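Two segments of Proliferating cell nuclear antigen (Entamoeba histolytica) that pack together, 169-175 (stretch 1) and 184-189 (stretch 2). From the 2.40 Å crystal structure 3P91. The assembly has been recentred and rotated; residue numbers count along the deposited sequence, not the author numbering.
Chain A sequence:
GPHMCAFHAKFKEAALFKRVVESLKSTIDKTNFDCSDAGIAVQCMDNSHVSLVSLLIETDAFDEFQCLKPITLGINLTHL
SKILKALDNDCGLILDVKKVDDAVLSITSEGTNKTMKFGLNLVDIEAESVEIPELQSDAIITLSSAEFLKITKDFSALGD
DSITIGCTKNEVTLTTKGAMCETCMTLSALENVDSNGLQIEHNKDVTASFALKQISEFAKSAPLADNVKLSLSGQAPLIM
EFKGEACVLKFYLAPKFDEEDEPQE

Stretch 1, residues 169-175: KNEVTLT
Stretch 2 184-189: CMTLSA

This contact is a pair of neighbouring antiparallel β-strands, held by a ladder of backbone hydrogen bonds and by apolar packing on one face. Strand 171-175 and strand 184-188 run at 165° to each other, and their axes approach to 4.6 Å. Together the two stretches bury 462 Å².

The register pairs E171 with S188, V172 with L187, T173 with T186, L174 with M185 and T175 with C184. Phi lies between -102° and -149° and psi between 113° and 145° in all strand residues, so both backbones are extended. K169 (-60°/-38°) and N170 (-121°/-5°) precede the first strand and depart from this conformation.

V172 and L187 form a hydrogen-bonded pair. V172 N donates to L187 O at 2.8 Å, and L187 N donates to V172 O at 2.9 Å. L174 and M185 repeat the pattern: L174 N to M185 O and M185 N to L174 O are both 3.0 Å. One further bond lies beyond E171 and S188, from A189 N to N170 O at 3.0 Å.

The alternate pairs lack mutual hydrogen bonds and have shorter CA-CA distances: 4.3 Å from E171 CA to S188 CA, 4.7 Å from T173 CA to T186 CA, and 4.7 Å from T175 CA to C184 CA. Here CA-H groups face carbonyl oxygens across the gap. E171 CA lies 3.1 Å from L187 O, S188 CA 3.3 Å from N170 O, C184 CA 3.4 Å from L174 O, and T186 CA 3.6 Å from V172 O.

V172, L174, M185 and L187 share one face and are buried. V172 is t. L174 has chi1 m with chi2 at 107°, between wells; L187 is m, t. The closest apolar contact is diagonal, L174 CD1 to L187 CD1 at 3.6 Å. L174 CD1 also lies 4.3 Å from M185 CB, the last atom modelled in that side chain. V172 CB and L187 CB are 4.4 Å apart.

E171, T173, T175, C184, T186 and S188 occupy the other face and are partly exposed. E171 has chi1 at -84° (m) and chi2 t; its CG packs 3.7 Å from S188 CB, with S188 in p. E171 OE2 reaches diagonally to 4.0 Å from T186 CG2. T173, T175 and T186 are all m, and C184 is t. T173 OG1 and T186 OG1 are 4.1 Å apart, too far for a hydrogen bond. C184 SG lies 4.1 Å from T173 CG2 and 4.0 Å from T175 OG1.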

# COMPACT_ATOMS: atom_id res chain seq x y z
N LYS A 169 -16.57 36.04 12.10
CA LYS A 169 -15.46 36.68 12.78
C LYS A 169 -14.53 35.66 13.45
O LYS A 169 -13.31 35.82 13.41
CB LYS A 169 -15.94 37.74 13.78
N ASN A 170 -15.10 34.60 14.03
CA ASN A 170 -14.31 33.63 14.81
C ASN A 170 -14.33 32.19 14.32
O ASN A 170 -13.65 31.33 14.87
CB ASN A 170 -14.76 33.63 16.26
CG ASN A 170 -14.57 34.97 16.93
OD1 ASN A 170 -13.49 35.55 16.90
ND2 ASN A 170 -15.64 35.46 17.55
N GLU A 171 -15.14 31.91 13.30
CA GLU A 171 -15.33 30.54 12.86
C GLU A 171 -15.42 30.40 11.36
O GLU A 171 -15.96 31.26 10.67
CB GLU A 171 -16.61 29.97 13.48
CG GLU A 171 -16.44 29.39 14.88
CD GLU A 171 -17.77 28.93 15.47
OE1 GLU A 171 -17.79 28.54 16.66
OE2 GLU A 171 -18.78 28.96 14.74
N VAL A 172 -14.89 29.29 10.88
CA VAL A 172 -15.04 28.89 9.49
C VAL A 172 -15.91 27.65 9.45
O VAL A 172 -15.84 26.81 10.34
CB VAL A 172 -13.70 28.53 8.85
CG1 VAL A 172 -13.92 28.01 7.44
CG2 VAL A 172 -12.77 29.74 8.85
N THR A 173 -16.73 27.54 8.41
CA THR A 173 -17.69 26.47 8.32
C THR A 173 -17.62 25.85 6.95
O THR A 173 -17.59 26.55 5.94
CB THR A 173 -19.10 26.98 8.60
OG1 THR A 173 -19.15 27.56 9.91
CG2 THR A 173 -20.11 25.86 8.51
N LEU A 174 -17.58 24.52 6.90
CA LEU A 174 -17.41 23.81 5.65
C LEU A 174 -18.49 22.77 5.53
O LEU A 174 -18.61 21.90 6.38
CB LEU A 174 -16.04 23.15 5.58
CG LEU A 174 -14.85 24.08 5.76
CD1 LEU A 174 -14.22 23.86 7.12
CD2 LEU A 174 -13.84 23.87 4.68
N THR A 175 -19.26 22.87 4.46
CA THR A 175 -20.44 22.04 4.32
C THR A 175 -20.50 21.33 2.97
O THR A 175 -20.21 21.91 1.93
CB THR A 175 -21.70 22.89 4.52
OG1 THR A 175 -21.84 23.20 5.91
CG2 THR A 175 -22.93 22.15 4.05
N CYS A 184 -20.72 18.53 8.09
CA CYS A 184 -20.41 19.88 8.52
C CYS A 184 -19.20 19.88 9.44
O CYS A 184 -19.26 19.33 10.54
CB CYS A 184 -21.61 20.46 9.27
SG CYS A 184 -21.39 22.18 9.79
N MET A 185 -18.11 20.47 8.98
CA MET A 185 -16.93 20.70 9.82
C MET A 185 -16.91 22.15 10.25
O MET A 185 -17.20 23.05 9.46
CB MET A 185 -15.62 20.34 9.09
N THR A 186 -16.60 22.40 11.51
CA THR A 186 -16.55 23.75 12.03
C THR A 186 -15.23 24.01 12.74
O THR A 186 -14.86 23.28 13.67
CB THR A 186 -17.71 24.06 12.98
OG1 THR A 186 -18.92 24.19 12.23
CG2 THR A 186 -17.47 25.35 13.73
N LEU A 187 -14.53 25.04 12.29
CA LEU A 187 -13.25 25.43 12.85
C LEU A 187 -13.39 26.77 13.55
O LEU A 187 -14.11 27.65 13.07
CB LEU A 187 -12.22 25.53 11.73
CG LEU A 187 -12.15 24.31 10.82
CD1 LEU A 187 -11.56 24.67 9.47
CD2 LEU A 187 -11.35 23.20 11.46
N SER A 188 -12.71 26.93 14.67
CA SER A 188 -12.74 28.18 15.41
C SER A 188 -11.33 28.66 15.74
O SER A 188 -10.50 27.87 16.18
CB SER A 188 -13.50 27.99 16.70
OG SER A 188 -12.81 27.05 17.51
N ALA A 189 -11.06 29.94 15.54
CA ALA A 189 -9.75 30.50 15.87
C ALA A 189 -9.71 30.98 17.32
O ALA A 189 -9.44 30.20 18.25